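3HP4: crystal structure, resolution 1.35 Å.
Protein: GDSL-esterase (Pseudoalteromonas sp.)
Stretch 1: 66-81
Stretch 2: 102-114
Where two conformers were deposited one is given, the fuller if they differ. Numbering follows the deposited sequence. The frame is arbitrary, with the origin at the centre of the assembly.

Stretch 1 (66-81) EPTHVLIELGANDGLR
Stretch 2 (102-114) ANAMTALMEIYIP

The strand that includes H69 to I72 runs parallel to strand 105-109, their axes 12° apart and 4.7 Å at closest approach, with H69 beside M105, V70 beside T106, L71 beside A107 and I72 beside L108. Extended backbones (phi -129°, psi 130° at V70) let five hydrogen bonds alternate between the stretches: M105 N to T68 O (2.9 Å), V70 N to M105 O (2.8 Å), A107 N to V70 O, I72 N to A107 O and M109 N to I72 O (each 2.9 Å). V70 and I72 thus spend both N and O on the partner stretch, as do M105 and A107.

Beyond the strand pairing, waters bridge the two stretches. Water 2 accepts from L74 N (2.9 Å) and donates to M109 O (2.8 Å); water 1 donates to P67 O and A102 O (2.8 Å each), and water 3, at the helix, to G79 O and P114 O (3.1 Å each).

V70 (t), I72 (m, t), T106 (m) and L108 (t, p) share one sheet face. There I72 CG2 meets L108 CD1 at 3.7 Å, while T106 OG1 satisfies itself on A104 O (3.0 Å). H69, L71, M105 and A107 share the other, where H69 ND1 hydrogen-bonds T68 OG1 (2.7 Å).

Beyond the strands, helix 76-80 packs on I111 (m, m) and I113 (p, t). A76 CB lies 3.9 Å from I111 CG2. G79 suits its place: a CB would clash with I113 CD1. G75, phi 125° and psi -23°, adopts a backbone that calls for glycine.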

# COMPACT_ATOMS: atom_id res chain seq x y z
N GLU A 66 15.31 6.44 -7.49
CA GLU A 66 16.21 6.30 -6.33
C GLU A 66 15.58 6.77 -5.03
O GLU A 66 16.13 7.57 -4.28
CB GLU A 66 17.54 7.03 -6.57
CG GLU A 66 18.27 6.47 -7.81
CD GLU A 66 19.65 7.02 -7.98
OE1 GLU A 66 20.07 7.77 -7.12
OE2 GLU A 66 20.26 6.75 -9.04
N PRO A 67 14.37 6.22 -4.71
CA PRO A 67 13.68 6.68 -3.52
C PRO A 67 14.44 6.33 -2.26
O PRO A 67 15.11 5.27 -2.20
CB PRO A 67 12.33 5.93 -3.58
CG PRO A 67 12.70 4.61 -4.29
CD PRO A 67 13.70 5.08 -5.36
N THR A 68 14.23 7.11 -1.23
CA THR A 68 14.78 6.76 0.06
C THR A 68 13.92 5.80 0.87
O THR A 68 14.35 5.19 1.83
CB THR A 68 14.99 8.08 0.90
OG1 THR A 68 13.75 8.77 1.10
CG2 THR A 68 16.04 9.03 0.28
N HIS A 69 12.66 5.71 0.47
CA HIS A 69 11.65 4.92 1.17
C HIS A 69 10.73 4.30 0.14
O HIS A 69 10.42 4.92 -0.90
CB HIS A 69 10.76 5.82 2.05
CG HIS A 69 11.51 6.45 3.17
ND1 HIS A 69 12.32 7.54 3.02
CD2 HIS A 69 11.56 6.07 4.47
CE1 HIS A 69 12.88 7.80 4.22
NE2 HIS A 69 12.41 6.95 5.10
N VAL A 70 10.26 3.09 0.43
CA VAL A 70 9.26 2.40 -0.42
C VAL A 70 8.15 1.93 0.47
O VAL A 70 8.43 1.29 1.50
CB VAL A 70 9.90 1.21 -1.16
CG1 VAL A 70 8.84 0.41 -1.89
CG2 VAL A 70 10.97 1.67 -2.20
N LEU A 71 6.93 2.24 0.11
CA LEU A 71 5.73 1.81 0.87
C LEU A 71 4.92 0.92 -0.02
O LEU A 71 4.37 1.37 -1.04
CB LEU A 71 4.96 3.10 1.24
CG LEU A 71 3.88 3.01 2.33
CD1 LEU A 71 3.43 4.42 2.79
CD2 LEU A 71 2.69 2.23 1.80
N ILE A 72 4.86 -0.37 0.34
CA ILE A 72 4.14 -1.39 -0.43
C ILE A 72 2.72 -1.52 0.07
O ILE A 72 2.50 -1.70 1.28
CB ILE A 72 4.91 -2.70 -0.30
CG1 ILE A 72 6.29 -2.56 -0.92
CG2 ILE A 72 4.10 -3.83 -0.98
CD1 ILE A 72 7.24 -3.69 -0.47
N GLU A 73 1.74 -1.38 -0.83
CA GLU A 73 0.32 -1.64 -0.51
C GLU A 73 -0.19 -2.57 -1.59
O GLU A 73 -0.82 -2.15 -2.57
CB GLU A 73 -0.42 -0.30 -0.47
CG GLU A 73 -1.93 -0.43 -0.24
CD GLU A 73 -2.73 -0.55 -1.52
OE1 GLU A 73 -2.64 0.33 -2.43
OE2 GLU A 73 -3.56 -1.53 -1.63
N LEU A 74 0.13 -3.87 -1.43
CA LEU A 74 -0.15 -4.88 -2.44
C LEU A 74 -0.54 -6.17 -1.80
O LEU A 74 -0.17 -6.50 -0.66
CB LEU A 74 1.09 -5.15 -3.29
CG LEU A 74 1.51 -4.00 -4.21
CD1 LEU A 74 2.86 -4.35 -4.86
CD2 LEU A 74 0.47 -3.73 -5.32
N GLY A 75 -1.29 -6.94 -2.56
CA GLY A 75 -1.67 -8.31 -2.18
C GLY A 75 -3.16 -8.46 -2.21
O GLY A 75 -3.63 -9.60 -2.38
N ALA A 76 -3.96 -7.40 -2.10
CA ALA A 76 -5.41 -7.57 -2.14
C ALA A 76 -5.82 -8.28 -3.40
O ALA A 76 -6.74 -9.13 -3.37
CB ALA A 76 -6.13 -6.17 -2.05
N ASN A 77 -5.24 -7.96 -4.55
CA ASN A 77 -5.65 -8.64 -5.79
C ASN A 77 -5.29 -10.10 -5.78
O ASN A 77 -6.10 -10.92 -6.22
CB ASN A 77 -5.18 -7.85 -7.01
CG ASN A 77 -5.92 -6.54 -7.12
OD1 ASN A 77 -7.16 -6.49 -6.99
ND2 ASN A 77 -5.19 -5.49 -7.32
N ASP A 78 -4.13 -10.44 -5.25
CA ASP A 78 -3.77 -11.85 -5.12
C ASP A 78 -4.82 -12.59 -4.24
O ASP A 78 -5.29 -13.67 -4.60
CB ASP A 78 -2.41 -11.99 -4.49
CG ASP A 78 -1.29 -11.81 -5.47
OD1 ASP A 78 -1.45 -11.88 -6.71
OD2 ASP A 78 -0.18 -11.65 -4.96
N GLY A 79 -5.18 -12.00 -3.11
CA GLY A 79 -6.12 -12.64 -2.18
C GLY A 79 -7.52 -12.70 -2.71
O GLY A 79 -8.23 -13.69 -2.51
N LEU A 80 -7.99 -11.65 -3.39
CA LEU A 80 -9.33 -11.69 -4.04
C LEU A 80 -9.41 -12.73 -5.08
O LEU A 80 -10.50 -13.23 -5.36
CB LEU A 80 -9.64 -10.32 -4.64
CG LEU A 80 -9.89 -9.28 -3.55
CD1 LEU A 80 -9.93 -7.87 -4.16
CD2 LEU A 80 -11.17 -9.55 -2.74
N ARG A 81 -8.30 -13.12 -5.68
CA ARG A 81 -8.24 -14.12 -6.70
C ARG A 81 -7.94 -15.52 -6.14
O ARG A 81 -7.85 -16.50 -6.88
CB ARG A 81 -7.22 -13.64 -7.75
CG ARG A 81 -7.72 -12.39 -8.51
CD ARG A 81 -6.64 -11.74 -9.31
NE ARG A 81 -6.46 -12.47 -10.56
CZ ARG A 81 -5.69 -12.06 -11.56
NH1 ARG A 81 -5.03 -10.91 -11.49
NH2 ARG A 81 -5.61 -12.81 -12.66
N ALA A 102 18.46 -1.53 -2.69
CA ALA A 102 18.62 -0.19 -3.29
C ALA A 102 18.63 0.88 -2.23
O ALA A 102 18.44 2.09 -2.55
CB ALA A 102 17.48 0.01 -4.30
N ASN A 103 18.90 0.53 -0.97
CA ASN A 103 19.05 1.54 0.06
C ASN A 103 17.79 2.27 0.46
O ASN A 103 17.86 3.38 0.95
CB ASN A 103 20.20 2.49 -0.31
CG ASN A 103 21.51 1.77 -0.30
OD1 ASN A 103 21.89 1.20 0.72
ND2 ASN A 103 22.13 1.68 -1.44
N ALA A 104 16.64 1.65 0.21
CA ALA A 104 15.37 2.27 0.57
C ALA A 104 14.84 1.64 1.85
O ALA A 104 14.70 0.38 1.96
CB ALA A 104 14.36 2.16 -0.50
N MET A 105 14.48 2.44 2.83
CA MET A 105 13.73 1.98 4.00
C MET A 105 12.34 1.52 3.51
O MET A 105 11.67 2.29 2.77
CB MET A 105 13.57 3.20 4.88
CG MET A 105 13.17 2.87 6.27
SD MET A 105 14.38 1.89 7.21
CE MET A 105 15.33 3.22 7.93
N THR A 106 11.90 0.35 3.93
CA THR A 106 10.72 -0.24 3.30
C THR A 106 9.64 -0.50 4.32
O THR A 106 9.92 -1.04 5.42
CB THR A 106 11.13 -1.55 2.60
OG1 THR A 106 12.16 -1.22 1.65
CG2 THR A 106 10.00 -2.14 1.82
N ALA A 107 8.40 -0.17 3.96
CA ALA A 107 7.21 -0.48 4.76
C ALA A 107 6.30 -1.32 3.94
O ALA A 107 6.25 -1.23 2.69
CB ALA A 107 6.50 0.84 5.17
N LEU A 108 5.54 -2.16 4.63
CA LEU A 108 4.57 -3.07 4.05
C LEU A 108 3.25 -2.87 4.75
O LEU A 108 3.18 -3.05 5.97
CB LEU A 108 5.12 -4.50 4.35
CG LEU A 108 4.34 -5.65 3.83
CD1 LEU A 108 4.23 -5.66 2.27
CD2 LEU A 108 4.92 -6.98 4.31
N MET A 109 2.20 -2.56 4.01
CA MET A 109 0.87 -2.45 4.63
C MET A 109 0.23 -3.82 4.81
O MET A 109 0.18 -4.63 3.86
CB MET A 109 -0.02 -1.57 3.77
CG MET A 109 -1.34 -1.23 4.47
SD MET A 109 -2.26 0.05 3.64
CE MET A 109 -1.20 1.44 4.05
N GLU A 110 -0.27 -4.10 5.99
CA GLU A 110 -1.12 -5.26 6.30
C GLU A 110 -2.37 -5.17 5.40
O GLU A 110 -2.93 -4.05 5.31
CB GLU A 110 -1.47 -5.24 7.82
CG GLU A 110 -2.03 -6.56 8.27
CD GLU A 110 -2.10 -6.60 9.72
OE1 GLU A 110 -2.51 -5.51 10.31
OE2 GLU A 110 -1.71 -7.63 10.24
N ILE A 111 -2.82 -6.24 4.79
CA ILE A 111 -4.03 -6.21 3.94
C ILE A 111 -5.00 -7.22 4.53
O ILE A 111 -4.56 -8.29 5.03
CB ILE A 111 -3.70 -6.55 2.51
CG1 ILE A 111 -2.56 -5.72 1.92
CG2 ILE A 111 -4.95 -6.42 1.61
CD1 ILE A 111 -2.82 -4.16 1.82
N TYR A 112 -6.30 -6.91 4.51
CA TYR A 112 -7.38 -7.82 4.90
C TYR A 112 -8.29 -8.00 3.71
O TYR A 112 -8.44 -7.08 2.89
CB TYR A 112 -8.21 -7.23 6.08
CG TYR A 112 -7.44 -7.19 7.42
CD1 TYR A 112 -7.79 -8.01 8.50
CD2 TYR A 112 -6.42 -6.31 7.61
CE1 TYR A 112 -7.03 -7.89 9.69
CE2 TYR A 112 -5.72 -6.22 8.81
CZ TYR A 112 -6.03 -7.01 9.79
OH TYR A 112 -5.19 -6.86 10.98
N ILE A 113 -8.81 -9.21 3.60
CA ILE A 113 -9.73 -9.56 2.49
C ILE A 113 -10.96 -10.23 3.04
O ILE A 113 -10.89 -10.93 4.04
CB ILE A 113 -9.04 -10.52 1.44
CG1 ILE A 113 -8.45 -11.75 2.15
CG2 ILE A 113 -8.06 -9.70 0.59
CD1 ILE A 113 -7.98 -12.93 1.24
N PRO A 114 -12.06 -10.13 2.29
CA PRO A 114 -13.26 -10.91 2.69
C PRO A 114 -13.03 -12.41 2.54
O PRO A 114 -12.16 -12.83 1.77
CB PRO A 114 -14.35 -10.46 1.72
CG PRO A 114 -13.58 -10.00 0.52
CD PRO A 114 -12.24 -9.42 1.02
O HOH W 1 16.46 3.53 -3.92
O HOH W 2 1.04 -4.73 1.21
O HOH W 3 -10.92 -13.04 -1.07